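Long-range contacts in interleukin-1beta (Gallus gallus, PDB 2WRY), which probably acts as a secreted inflammatory cytokine by binding the interleukin-1 receptor: residues N18-V23 with A32-G37; Q42-N47 with L69-Y74; P87-E92 with V143-Q148; I109-D114 with E124-P129; T135-R140 with D150-A155. All blocks are in the same frame, centred on the assembly; numbering follows the deposited sequence.

All five contacts belong to the beta-trefoil body of the mature cytokine. Contact 4 is the buried one; contacts 1, 2 and 5 are partly buried, and contact 3 lies at the surface. Contacts 1 and 4 each close a hairpin, whereas contact 2 pairs strands 45-53 and 66-71 of the large sheet that also carries contact 4. Backbone ladders hold those three, and in contact 5 the ladder shrinks to a single bridge between loops. Contact 3 differs in being purely apolar between its segments. Contacts 1 and 5 share Lys20, whose NZ donates to Ser136 O, and contacts 3 and 4 meet where Leu89 touches Phe110.

Contact 1: N18-V23 with A32-G37; sequences NQKCFV and ALHLQG
Cys21 and Leu33 exchange a pair of backbone hydrogen bonds: Cys21 N donates to Leu33 O at 2.8 Å, and Leu33 N to Cys21 O at 2.9 Å. One residue along, Phe22 faces Ala32 as a non-hydrogen-bonded pair, with the CA of Ala32 directing a C-H toward Cys21 O. Past the end of the ladder a water takes over, donating to Gln19 O and accepting from Leu35 N. Together these bonds close the hairpin of strands 21-26 and 29-33, a peripheral piece of the beta-trefoil. Apolar contacts fill the face that carries Cys21 and Leu33. Cys21 SG rests 3.5 Å from Leu35 CB, and Val23 CG1 presses on Leu33 CD1 at 3.4 Å, tight for two carbons, the two side chains crossing at about a right angle. A CH-pi contact marks the loop end: Lys20 CG, anti to its own carbonyl carbon (chi1 -59°), sits over one face of the His34 imidazole, offset toward the rim and 3.6 Å from the centroid. Beyond CG the lysine chain bends at chi3 and chi4, and its NZ forms a salt bridge with Asp16. On the other face of the strand pair, Phe22 turns a ring edge to Ala32 CB.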
# COMPACT_ATOMS: atom_id res chain seq x y z
N ASN A 18 -6.59 8.43 11.02
CA ASN A 18 -6.91 8.34 12.43
C ASN A 18 -5.67 8.00 13.25
O ASN A 18 -5.77 7.58 14.40
CB ASN A 18 -7.99 7.30 12.67
CG ASN A 18 -8.64 7.46 14.03
OD1 ASN A 18 -9.14 8.56 14.38
ND2 ASN A 18 -8.67 6.38 14.79
N GLN A 19 -4.50 8.18 12.62
CA GLN A 19 -3.18 8.03 13.26
C GLN A 19 -2.82 6.59 13.63
O GLN A 19 -1.96 6.37 14.49
CB GLN A 19 -3.00 8.97 14.47
CG GLN A 19 -3.45 10.44 14.19
CD GLN A 19 -4.85 10.72 14.73
OE1 GLN A 19 -5.16 10.42 15.88
NE2 GLN A 19 -5.71 11.28 13.89
N LYS A 20 -3.44 5.61 12.95
CA LYS A 20 -2.96 4.24 13.05
C LYS A 20 -1.74 4.04 12.14
O LYS A 20 -1.66 4.60 11.04
CB LYS A 20 -4.07 3.23 12.70
CG LYS A 20 -5.27 3.37 13.59
CD LYS A 20 -6.17 2.13 13.63
CE LYS A 20 -6.71 1.74 12.24
NZ LYS A 20 -7.62 2.80 11.67
N CYS A 21 -0.75 3.28 12.62
CA CYS A 21 0.37 2.90 11.75
C CYS A 21 0.24 1.44 11.41
O CYS A 21 -0.62 0.74 11.96
CB CYS A 21 1.71 3.14 12.42
SG CYS A 21 1.94 2.23 13.93
N PHE A 22 1.12 0.99 10.52
CA PHE A 22 1.16 -0.42 10.09
C PHE A 22 2.21 -1.19 10.92
O PHE A 22 3.31 -0.68 11.21
CB PHE A 22 1.57 -0.54 8.62
CG PHE A 22 0.59 0.03 7.63
CD1 PHE A 22 -0.71 0.41 7.99
CD2 PHE A 22 0.99 0.19 6.31
CE1 PHE A 22 -1.58 0.94 7.01
CE2 PHE A 22 0.13 0.69 5.32
CZ PHE A 22 -1.16 1.07 5.68
N VAL A 23 1.85 -2.41 11.31
CA VAL A 23 2.86 -3.37 11.80
C VAL A 23 2.72 -4.66 11.03
O VAL A 23 1.63 -4.97 10.55
CB VAL A 23 2.81 -3.63 13.35
CG1 VAL A 23 2.93 -2.32 14.14
CG2 VAL A 23 1.58 -4.45 13.77
N ALA A 32 -3.17 -2.64 11.23
CA ALA A 32 -3.06 -1.23 11.61
C ALA A 32 -3.46 -1.01 13.06
O ALA A 32 -4.49 -1.50 13.51
CB ALA A 32 -3.88 -0.36 10.68
N LEU A 33 -2.65 -0.27 13.79
CA LEU A 33 -2.95 -0.03 15.20
C LEU A 33 -2.45 1.33 15.65
O LEU A 33 -1.68 1.97 14.95
CB LEU A 33 -2.41 -1.14 16.11
CG LEU A 33 -1.19 -2.00 15.73
CD1 LEU A 33 -0.04 -1.15 15.30
CD2 LEU A 33 -0.80 -2.91 16.90
N HIS A 34 -2.93 1.77 16.81
CA HIS A 34 -2.34 2.92 17.47
C HIS A 34 -1.19 2.33 18.27
O HIS A 34 -1.40 1.66 19.28
CB HIS A 34 -3.37 3.62 18.36
CG HIS A 34 -4.57 4.11 17.62
ND1 HIS A 34 -4.54 5.21 16.78
CD2 HIS A 34 -5.84 3.64 17.58
CE1 HIS A 34 -5.74 5.39 16.27
NE2 HIS A 34 -6.54 4.45 16.72
N LEU A 35 0.03 2.50 17.78
CA LEU A 35 1.16 1.83 18.37
C LEU A 35 1.64 2.69 19.50
O LEU A 35 1.94 3.87 19.29
CB LEU A 35 2.29 1.65 17.34
CG LEU A 35 3.10 0.34 17.27
CD1 LEU A 35 4.50 0.64 16.78
CD2 LEU A 35 3.15 -0.44 18.60
N GLN A 36 1.70 2.11 20.70
CA GLN A 36 2.20 2.84 21.88
C GLN A 36 2.52 2.03 23.14
O GLN A 36 2.77 0.82 23.09
CB GLN A 36 1.31 4.05 22.22
CG GLN A 36 2.06 5.37 22.04
CD GLN A 36 3.47 5.30 22.63
OE1 GLN A 36 3.66 4.77 23.73
NE2 GLN A 36 4.46 5.82 21.89
N GLY A 37 2.52 2.74 24.27
CA GLY A 37 2.79 2.19 25.60
C GLY A 37 4.09 1.41 25.70
O GLY A 37 5.19 1.96 25.51
O HOH W 1 0.11 4.75 15.67

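Contact 2: Q42-N47 with L69-Y74; sequences QKVRLN and LGIKGY
Lys72 has more surface buried here than any other residue of the two segments, and it meets Arg45 through both backbone and side chain. Its N donates to Arg45 O at 2.9 Å, and its CB packs 3.3 Å from the same oxygen. Lys72 CG is anti to its backbone N (chi1 -176°), which starts the chain beside Arg45. The two long side chains then lie side by side, pointing the same way, with Lys72 CE 3.9 Å from Arg45 NH2. That brings like charges together, Arg45 NH2 and Lys72 NZ being 4.4 Å apart, a proximity that probably costs some electrostatic energy. A water joins the same two residues, accepting from Arg45 N and donating to Lys72 O.

Asn47 pairs with Gly70 through two backbone bonds, Asn47 N to Gly70 O and Gly70 N to Asn47 O. The bare glycine lies close, with 4.7 Å from Asn47 CA to Gly70 CA.

Leu46 points to the opposite face, alongside Ile71, its CD2 3.9 Å from Ile71 CD1. Next to them Val44 CG1 reaches Ile71 CG2 at 3.7 Å. A type II turn from Ile71 to Tyr74 ends the pairing. Strand 45-53 is flanked in the sheet by strand 4-16, where Leu46 and Phe12 share a backbone hydrogen bond, while strand 66-71 continues to strand 76-83, against whose Met78 both Leu69 and Ile71 pack.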
# COMPACT_ATOMS: atom_id res chain seq x y z
N GLN A 42 7.22 -3.28 15.91
CA GLN A 42 8.03 -2.34 15.16
C GLN A 42 7.22 -1.76 14.00
O GLN A 42 6.73 -2.50 13.14
CB GLN A 42 9.33 -2.99 14.68
CG GLN A 42 10.22 -3.36 15.86
CD GLN A 42 11.44 -4.19 15.50
OE1 GLN A 42 11.75 -4.41 14.33
NE2 GLN A 42 12.16 -4.65 16.53
N LYS A 43 7.10 -0.44 14.01
CA LYS A 43 6.35 0.28 12.97
C LYS A 43 6.94 0.04 11.59
O LYS A 43 8.16 0.10 11.39
CB LYS A 43 6.37 1.78 13.33
CG LYS A 43 5.78 2.69 12.32
CD LYS A 43 5.61 4.07 12.93
CE LYS A 43 6.90 4.84 12.94
NZ LYS A 43 6.57 6.27 13.10
N VAL A 44 6.06 -0.22 10.63
CA VAL A 44 6.44 -0.42 9.26
C VAL A 44 6.65 0.91 8.54
O VAL A 44 5.83 1.82 8.67
CB VAL A 44 5.37 -1.31 8.55
CG1 VAL A 44 5.45 -1.16 7.04
CG2 VAL A 44 5.51 -2.76 9.02
N ARG A 45 7.77 1.04 7.82
CA ARG A 45 7.97 2.14 6.88
C ARG A 45 7.82 1.56 5.48
O ARG A 45 7.99 0.34 5.28
CB ARG A 45 9.35 2.79 7.02
CG ARG A 45 9.47 3.59 8.30
CD ARG A 45 10.15 4.94 8.05
NE ARG A 45 11.51 4.86 7.51
CZ ARG A 45 12.12 5.85 6.86
NH1 ARG A 45 11.51 7.02 6.64
NH2 ARG A 45 13.36 5.67 6.43
N LEU A 46 7.47 2.40 4.51
CA LEU A 46 7.32 1.94 3.13
C LEU A 46 8.49 2.40 2.29
O LEU A 46 8.88 3.57 2.35
CB LEU A 46 6.00 2.45 2.51
CG LEU A 46 4.70 2.03 3.19
CD1 LEU A 46 3.50 2.54 2.40
CD2 LEU A 46 4.60 0.47 3.36
N ASN A 47 9.04 1.51 1.49
CA ASN A 47 10.02 1.93 0.51
C ASN A 47 9.21 2.02 -0.77
O ASN A 47 8.86 0.99 -1.38
CB ASN A 47 11.15 0.89 0.36
CG ASN A 47 12.53 1.56 0.24
OD1 ASN A 47 12.67 2.73 -0.17
ND2 ASN A 47 13.56 0.78 0.52
N LEU A 69 4.93 -0.74 -3.48
CA LEU A 69 5.02 -0.45 -2.03
C LEU A 69 5.78 -1.55 -1.33
O LEU A 69 5.26 -2.65 -1.11
CB LEU A 69 3.63 -0.29 -1.45
CG LEU A 69 2.80 0.79 -2.15
CD1 LEU A 69 1.41 0.82 -1.55
CD2 LEU A 69 3.49 2.16 -1.99
N GLY A 70 7.05 -1.27 -1.02
CA GLY A 70 7.91 -2.22 -0.33
C GLY A 70 7.76 -2.05 1.17
O GLY A 70 7.61 -0.93 1.67
N ILE A 71 7.74 -3.17 1.89
CA ILE A 71 7.65 -3.14 3.34
C ILE A 71 9.09 -3.10 3.83
O ILE A 71 9.78 -4.14 3.81
CB ILE A 71 6.93 -4.41 3.88
CG1 ILE A 71 5.59 -4.65 3.15
CG2 ILE A 71 6.71 -4.28 5.39
CD1 ILE A 71 4.68 -3.39 3.14
N LYS A 72 9.55 -1.90 4.21
CA LYS A 72 10.97 -1.62 4.39
C LYS A 72 11.59 -2.51 5.45
O LYS A 72 11.11 -2.60 6.57
CB LYS A 72 11.19 -0.14 4.74
CG LYS A 72 12.67 0.21 4.85
CD LYS A 72 12.76 1.74 4.92
CE LYS A 72 14.20 2.23 4.75
NZ LYS A 72 15.10 1.64 5.76
N GLY A 73 12.65 -3.21 5.05
CA GLY A 73 13.40 -4.09 5.95
C GLY A 73 12.92 -5.53 6.03
O GLY A 73 13.56 -6.36 6.71
N TYR A 74 11.79 -5.81 5.37
CA TYR A 74 11.23 -7.14 5.41
C TYR A 74 11.27 -7.87 4.06
O TYR A 74 10.83 -9.03 3.98
CB TYR A 74 9.80 -7.08 5.92
CG TYR A 74 9.64 -6.65 7.36
CD1 TYR A 74 9.34 -5.32 7.68
CD2 TYR A 74 9.72 -7.58 8.39
CE1 TYR A 74 9.12 -4.93 9.00
CE2 TYR A 74 9.51 -7.19 9.73
CZ TYR A 74 9.21 -5.88 10.01
OH TYR A 74 9.00 -5.49 11.32
O HOH W 2 6.22 -4.93 12.31
O HOH W 3 9.81 -0.94 8.33

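Contact 3: P87-E92 with V143-Q148; sequences PTLQLE and VGITNQ
The first torsions of Leu89 and Ile145 start their side chains toward the facing segment. Leu89 CG is anti to the backbone N (chi1 -176°), and from there CD2 extends to Val143 and Gly144. In Ile145, CG1 stands between the backbone N and the carbonyl carbon (chi1 50°), with CD1 extended beyond it (chi2 172°), which lays CD1 against the backbone of Pro87 and Thr88.

This is a side-chain contact between two strands of the beta-trefoil that belong to different sheets. Strand 86-93 is paired with 76-83, and strand 144-146 with 132-134. Strands 87-92 and 144-146 run roughly antiparallel, their axes 5.4 Å apart at closest approach, yet what joins them is apolar contact instead of a backbone ladder.

Ile145 does most for its side. Its CD1 lies 3.8 Å from Pro87 CB and 3.7 Å from Thr88 N, while CG1 approaches Leu89 N and CG2 faces Leu89 CB. Leu89 answers with CB against Gly144 CA at 3.9 Å, where the glycine offers only backbone.

Around these residues the contact is continued by neighbours: Leu89 also touches Met78, Pro87 packs on Phe128, and Val143 lies against Phe22 and Ile133. At the inner end, Leu89 CD2 touches Val143 twice, 3.6 Å from Val143 O and 3.8 Å from Val143 CG1.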
# COMPACT_ATOMS: atom_id res chain seq x y z
N PRO A 87 -11.03 -9.79 -4.67
CA PRO A 87 -9.76 -9.06 -4.70
C PRO A 87 -9.21 -8.96 -3.28
O PRO A 87 -9.98 -8.70 -2.32
CB PRO A 87 -10.18 -7.66 -5.21
CG PRO A 87 -11.44 -7.95 -6.03
CD PRO A 87 -12.14 -8.96 -5.18
N THR A 88 -7.90 -9.19 -3.16
CA THR A 88 -7.25 -9.32 -1.86
C THR A 88 -5.91 -8.63 -1.90
O THR A 88 -5.19 -8.71 -2.90
CB THR A 88 -7.06 -10.83 -1.53
OG1 THR A 88 -8.36 -11.45 -1.52
CG2 THR A 88 -6.40 -11.03 -0.19
N LEU A 89 -5.57 -7.94 -0.81
CA LEU A 89 -4.23 -7.41 -0.63
C LEU A 89 -3.37 -8.51 -0.02
O LEU A 89 -3.73 -9.14 1.00
CB LEU A 89 -4.30 -6.22 0.33
CG LEU A 89 -2.96 -5.50 0.54
CD1 LEU A 89 -2.51 -4.79 -0.74
CD2 LEU A 89 -3.15 -4.48 1.67
N GLN A 90 -2.22 -8.72 -0.65
CA GLN A 90 -1.25 -9.65 -0.06
C GLN A 90 0.14 -9.06 -0.02
O GLN A 90 0.41 -8.01 -0.60
CB GLN A 90 -1.27 -11.00 -0.76
CG GLN A 90 -0.85 -11.02 -2.17
CD GLN A 90 -0.72 -12.46 -2.69
OE1 GLN A 90 -1.39 -13.39 -2.21
NE2 GLN A 90 0.15 -12.64 -3.67
N LEU A 91 1.00 -9.71 0.74
CA LEU A 91 2.39 -9.32 0.81
C LEU A 91 3.17 -10.48 0.23
O LEU A 91 2.95 -11.64 0.60
CB LEU A 91 2.82 -9.12 2.25
CG LEU A 91 2.00 -8.13 3.08
CD1 LEU A 91 2.49 -8.14 4.53
CD2 LEU A 91 2.09 -6.72 2.49
N GLU A 92 4.06 -10.16 -0.69
CA GLU A 92 4.85 -11.18 -1.37
C GLU A 92 6.32 -10.93 -1.21
O GLU A 92 6.76 -9.78 -1.25
CB GLU A 92 4.54 -11.17 -2.89
CG GLU A 92 3.12 -11.49 -3.26
CD GLU A 92 2.94 -11.69 -4.76
OE1 GLU A 92 1.85 -11.35 -5.28
OE2 GLU A 92 3.87 -12.23 -5.41
N VAL A 143 -4.76 -4.84 7.18
CA VAL A 143 -4.82 -3.88 6.07
C VAL A 143 -5.32 -4.66 4.86
O VAL A 143 -4.87 -5.78 4.60
CB VAL A 143 -3.42 -3.23 5.81
CG1 VAL A 143 -3.50 -2.20 4.69
CG2 VAL A 143 -2.91 -2.58 7.08
N GLY A 144 -6.24 -4.06 4.12
CA GLY A 144 -6.84 -4.71 2.94
C GLY A 144 -7.06 -3.77 1.79
O GLY A 144 -6.42 -2.72 1.72
N ILE A 145 -7.92 -4.19 0.86
CA ILE A 145 -8.38 -3.32 -0.23
C ILE A 145 -9.91 -3.28 -0.26
O ILE A 145 -10.61 -4.21 0.21
CB ILE A 145 -7.83 -3.68 -1.65
CG1 ILE A 145 -8.01 -5.16 -1.96
CG2 ILE A 145 -6.35 -3.24 -1.75
CD1 ILE A 145 -7.67 -5.52 -3.38
N THR A 146 -10.41 -2.17 -0.77
CA THR A 146 -11.86 -1.94 -0.81
C THR A 146 -12.24 -1.18 -2.08
O THR A 146 -11.49 -0.32 -2.55
CB THR A 146 -12.33 -1.06 0.40
OG1 THR A 146 -13.76 -0.89 0.34
CG2 THR A 146 -11.67 0.32 0.42
N ASN A 147 -13.44 -1.49 -2.61
CA ASN A 147 -14.04 -0.69 -3.72
C ASN A 147 -14.99 0.42 -3.14
O ASN A 147 -15.74 1.08 -3.89
CB ASN A 147 -14.68 -1.48 -4.83
CG ASN A 147 -15.76 -2.45 -4.35
OD1 ASN A 147 -16.05 -2.47 -3.09
ND2 ASN A 147 -16.35 -3.27 -5.29
N GLN A 148 -14.98 0.57 -1.83
CA GLN A 148 -15.74 1.65 -1.18
C GLN A 148 -14.77 2.49 -0.28
O GLN A 148 -14.92 2.48 0.94
CB GLN A 148 -16.87 1.08 -0.32
CG GLN A 148 -17.93 0.27 -1.12
CD GLN A 148 -19.06 -0.15 -0.21
OE1 GLN A 148 -18.87 -0.91 0.72
NE2 GLN A 148 -20.23 0.39 -0.45

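Contact 4: I109-D114 with E124-P129; sequences IFYRLD and ESAAFP
Tyr111 and Glu124 form a hydrogen-bonded pair, Tyr111 N donating to Glu124 O at 2.7 Å, and Glu124 N returning a bond to Tyr111 O at 3.0 Å. A third bond, from Ala126 N to Ile109 O, carries the ladder past the end of strand 120-125. Ile109 O also receives a bond from a water that accepts from Ser125 OG, so two donors grip this oxygen. The same OG accepts from Phe128 N in an ST motif, tying the turn after the strand. These bonds close the hairpin of strands 110-115 and 120-125 in the large sheet of the beta-trefoil.

Outward from the backbone, Ala126 CB touches both Ile109 CG2 and Tyr111 CE2, 3.7 Å from each. Phe110 CD2 approaches Ser125 CA at 3.8 Å, and the bridging water sits over the centre of one face of the Phe110 ring. The Leu113 and Glu124 side chains meet at an oblique angle, Leu113 CD1 touching Glu124 CB and OE1. Glu124 CG is anti to the backbone N (chi1 -176°), the chain extending on to Gly130, whose N bonds OE2. The paired backbone atoms, Ser125 OG and Glu124 OE2 thus have partners, and Gly130 N probably stabilises the carboxylate charge.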
# COMPACT_ATOMS: atom_id res chain seq x y z
N ILE A 109 1.62 -2.85 -8.76
CA ILE A 109 1.54 -1.41 -9.03
C ILE A 109 0.27 -0.80 -8.45
O ILE A 109 -0.83 -1.34 -8.59
CB ILE A 109 1.65 -1.10 -10.56
CG1 ILE A 109 3.02 -1.52 -11.11
CG2 ILE A 109 1.40 0.39 -10.86
CD1 ILE A 109 4.19 -0.78 -10.45
N PHE A 110 0.45 0.33 -7.77
CA PHE A 110 -0.63 1.17 -7.25
C PHE A 110 -0.45 2.56 -7.80
O PHE A 110 0.67 2.97 -8.05
CB PHE A 110 -0.59 1.24 -5.71
CG PHE A 110 -0.78 -0.11 -5.05
CD1 PHE A 110 0.28 -1.02 -4.96
CD2 PHE A 110 -2.03 -0.49 -4.54
CE1 PHE A 110 0.11 -2.28 -4.34
CE2 PHE A 110 -2.23 -1.75 -3.93
CZ PHE A 110 -1.15 -2.66 -3.84
N TYR A 111 -1.55 3.29 -7.99
CA TYR A 111 -1.43 4.72 -8.25
C TYR A 111 -1.50 5.49 -6.96
O TYR A 111 -2.45 5.36 -6.18
CB TYR A 111 -2.50 5.17 -9.23
CG TYR A 111 -2.29 4.55 -10.59
CD1 TYR A 111 -1.26 5.00 -11.43
CD2 TYR A 111 -3.09 3.51 -11.04
CE1 TYR A 111 -1.06 4.46 -12.69
CE2 TYR A 111 -2.87 2.93 -12.33
CZ TYR A 111 -1.85 3.44 -13.13
OH TYR A 111 -1.59 2.91 -14.40
N ARG A 112 -0.43 6.23 -6.71
CA ARG A 112 -0.35 7.09 -5.55
C ARG A 112 -1.13 8.36 -5.90
O ARG A 112 -0.76 9.07 -6.85
CB ARG A 112 1.10 7.46 -5.28
CG ARG A 112 1.21 8.44 -4.14
CD ARG A 112 2.64 8.69 -3.69
NE ARG A 112 2.68 9.86 -2.79
CZ ARG A 112 3.73 10.18 -2.03
NH1 ARG A 112 4.83 9.42 -2.03
NH2 ARG A 112 3.67 11.26 -1.25
N LEU A 113 -2.19 8.62 -5.15
CA LEU A 113 -3.07 9.76 -5.46
C LEU A 113 -2.92 10.77 -4.35
O LEU A 113 -3.49 10.60 -3.27
CB LEU A 113 -4.52 9.28 -5.61
CG LEU A 113 -4.73 8.12 -6.59
CD1 LEU A 113 -6.14 7.58 -6.45
CD2 LEU A 113 -4.51 8.61 -7.99
N ASP A 114 -2.14 11.82 -4.60
CA ASP A 114 -1.93 12.83 -3.59
C ASP A 114 -2.93 13.98 -3.69
O ASP A 114 -3.32 14.38 -4.80
CB ASP A 114 -0.54 13.43 -3.73
CG ASP A 114 0.57 12.48 -3.28
OD1 ASP A 114 0.32 11.51 -2.50
OD2 ASP A 114 1.73 12.73 -3.69
N GLU A 124 -4.51 3.49 -5.15
CA GLU A 124 -5.44 2.70 -5.96
C GLU A 124 -4.70 1.58 -6.68
O GLU A 124 -3.67 1.84 -7.31
CB GLU A 124 -6.13 3.59 -7.00
CG GLU A 124 -7.19 2.84 -7.82
CD GLU A 124 -7.93 3.73 -8.80
OE1 GLU A 124 -7.56 4.94 -8.93
OE2 GLU A 124 -8.87 3.23 -9.46
N SER A 125 -5.21 0.37 -6.58
CA SER A 125 -4.60 -0.75 -7.33
C SER A 125 -4.64 -0.54 -8.84
O SER A 125 -5.69 -0.21 -9.39
CB SER A 125 -5.32 -2.06 -6.98
OG SER A 125 -4.80 -3.11 -7.76
N ALA A 126 -3.52 -0.81 -9.51
CA ALA A 126 -3.51 -0.82 -10.98
C ALA A 126 -4.12 -2.10 -11.54
O ALA A 126 -4.71 -2.07 -12.65
CB ALA A 126 -2.08 -0.63 -11.53
N ALA A 127 -3.95 -3.21 -10.83
CA ALA A 127 -4.48 -4.51 -11.27
C ALA A 127 -5.98 -4.57 -11.05
O ALA A 127 -6.69 -5.26 -11.81
CB ALA A 127 -3.80 -5.65 -10.55
N PHE A 128 -6.44 -3.87 -10.01
CA PHE A 128 -7.86 -3.82 -9.65
C PHE A 128 -8.33 -2.37 -9.57
O PHE A 128 -8.56 -1.87 -8.47
CB PHE A 128 -8.12 -4.52 -8.31
CG PHE A 128 -7.96 -6.01 -8.37
CD1 PHE A 128 -9.07 -6.87 -8.43
CD2 PHE A 128 -6.67 -6.57 -8.36
CE1 PHE A 128 -8.89 -8.27 -8.49
CE2 PHE A 128 -6.49 -7.96 -8.42
CZ PHE A 128 -7.60 -8.80 -8.48
N PRO A 129 -8.47 -1.69 -10.72
CA PRO A 129 -8.91 -0.30 -10.68
C PRO A 129 -10.21 -0.15 -9.88
O PRO A 129 -11.09 -1.04 -9.94
CB PRO A 129 -9.12 0.07 -12.17
CG PRO A 129 -8.45 -0.99 -12.96
CD PRO A 129 -8.19 -2.17 -12.09
O HOH W 4 -2.17 -3.63 -7.80

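Contact 5: T135-R140 with D150-A155; sequences TSLQPR and DQVNIA
Two loops of the beta-trefoil come together here, the one after strand 132-134 and the one before strand 157-160, through a single antiparallel bridge between Thr135 and Ile154. Thr135 N donates to Ile154 O at 2.8 Å, and Ile154 N donates to Thr135 O at 2.9 Å. Thr135 OG1, standing between its own backbone N and carbonyl carbon (chi1 66°), comes 3.4 Å from Ile154 CB; it is hydrogen-bonded to Asp16. Asn153 CB packs on Thr135 O at 3.3 Å.

Beyond the bridge Leu137 makes the contact. Its two methyls divide the work: CD1 touches Val152 CG1 at 3.9 Å, while CD2 lies by the Asn153 backbone and 4.0 Å from Ile154 CG1. Each loop also braces itself. Ser136 OG accepts from Gln138 N in an ST turn, and in the other loop Asn153 OD1 takes the N-H of Asp150, whose OD1 accepts from Ala155 N. Asn153 ND2 reaches outside to Gln148 O. Where Leu137 and Val152 are too far apart for a direct backbone bond, a water fills in, accepting from Leu137 N at 2.9 Å and donating to Val152 O at 2.8 Å.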
# COMPACT_ATOMS: atom_id res chain seq x y z
N THR A 135 -7.68 0.62 5.78
CA THR A 135 -7.63 0.07 7.13
C THR A 135 -9.03 0.04 7.73
O THR A 135 -9.94 0.74 7.28
CB THR A 135 -6.70 0.91 8.05
OG1 THR A 135 -7.26 2.21 8.25
CG2 THR A 135 -5.29 1.00 7.42
N SER A 136 -9.18 -0.77 8.76
CA SER A 136 -10.43 -0.84 9.47
C SER A 136 -10.55 0.39 10.35
O SER A 136 -9.56 1.02 10.70
CB SER A 136 -10.39 -2.08 10.35
OG SER A 136 -11.56 -2.18 11.13
N LEU A 137 -11.78 0.74 10.73
CA LEU A 137 -11.99 1.75 11.78
C LEU A 137 -11.52 1.24 13.14
O LEU A 137 -11.17 2.05 14.02
CB LEU A 137 -13.47 2.12 11.87
CG LEU A 137 -14.18 2.60 10.59
CD1 LEU A 137 -15.65 2.95 10.86
CD2 LEU A 137 -13.47 3.77 9.97
N GLN A 138 -11.50 -0.09 13.31
CA GLN A 138 -11.05 -0.73 14.56
C GLN A 138 -9.55 -1.01 14.52
O GLN A 138 -9.01 -1.33 13.47
CB GLN A 138 -11.80 -2.03 14.80
CG GLN A 138 -13.24 -1.86 15.27
CD GLN A 138 -14.13 -1.20 14.24
OE1 GLN A 138 -14.07 -1.51 13.05
NE2 GLN A 138 -14.97 -0.25 14.70
N PRO A 139 -8.86 -0.84 15.65
CA PRO A 139 -7.44 -1.22 15.65
C PRO A 139 -7.19 -2.74 15.58
O PRO A 139 -8.09 -3.54 15.83
CB PRO A 139 -6.91 -0.65 16.99
CG PRO A 139 -8.09 -0.43 17.84
CD PRO A 139 -9.29 -0.24 16.93
N ARG A 140 -5.97 -3.10 15.20
CA ARG A 140 -5.48 -4.48 15.21
C ARG A 140 -6.24 -5.38 14.23
O ARG A 140 -6.43 -6.58 14.50
CB ARG A 140 -5.47 -5.07 16.64
CG ARG A 140 -4.80 -4.19 17.71
CD ARG A 140 -4.60 -4.98 19.01
NE ARG A 140 -5.67 -4.77 19.99
CZ ARG A 140 -5.63 -5.25 21.24
NH1 ARG A 140 -4.60 -5.98 21.65
NH2 ARG A 140 -6.63 -5.01 22.09
N ASP A 150 -12.93 4.77 2.13
CA ASP A 150 -13.31 5.76 3.17
C ASP A 150 -14.76 5.62 3.63
O ASP A 150 -15.27 6.52 4.33
CB ASP A 150 -13.01 7.19 2.70
CG ASP A 150 -11.50 7.47 2.60
OD1 ASP A 150 -10.84 7.20 3.61
OD2 ASP A 150 -11.03 7.93 1.53
N GLN A 151 -15.41 4.49 3.24
CA GLN A 151 -16.80 4.23 3.63
C GLN A 151 -16.82 3.07 4.61
O GLN A 151 -16.77 1.89 4.21
CB GLN A 151 -17.66 3.93 2.41
CG GLN A 151 -19.15 3.91 2.72
CD GLN A 151 -20.03 3.83 1.47
OE1 GLN A 151 -19.56 3.93 0.33
NE2 GLN A 151 -21.33 3.66 1.68
N VAL A 152 -16.85 3.40 5.90
CA VAL A 152 -16.71 2.42 7.01
C VAL A 152 -15.37 1.68 6.94
O VAL A 152 -15.24 0.49 7.27
CB VAL A 152 -17.92 1.43 7.12
CG1 VAL A 152 -17.97 0.82 8.51
CG2 VAL A 152 -19.23 2.13 6.80
N ASN A 153 -14.39 2.42 6.48
CA ASN A 153 -12.96 2.05 6.52
C ASN A 153 -12.20 3.35 6.30
O ASN A 153 -12.81 4.42 6.05
CB ASN A 153 -12.61 1.03 5.41
CG ASN A 153 -12.87 1.58 4.02
OD1 ASN A 153 -12.18 2.48 3.56
ND2 ASN A 153 -13.89 1.02 3.34
N ILE A 154 -10.88 3.28 6.39
CA ILE A 154 -10.06 4.47 6.14
C ILE A 154 -9.18 4.13 4.93
O ILE A 154 -8.46 3.13 4.95
CB ILE A 154 -9.20 4.82 7.35
CG1 ILE A 154 -10.10 5.29 8.50
CG2 ILE A 154 -8.18 5.89 6.98
CD1 ILE A 154 -9.42 5.21 9.83
N ALA A 155 -9.24 4.97 3.90
CA ALA A 155 -8.42 4.74 2.70
C ALA A 155 -7.53 5.97 2.43
O ALA A 155 -7.00 6.12 1.34
CB ALA A 155 -9.29 4.40 1.47
O HOH W 5 -14.00 -0.72 9.51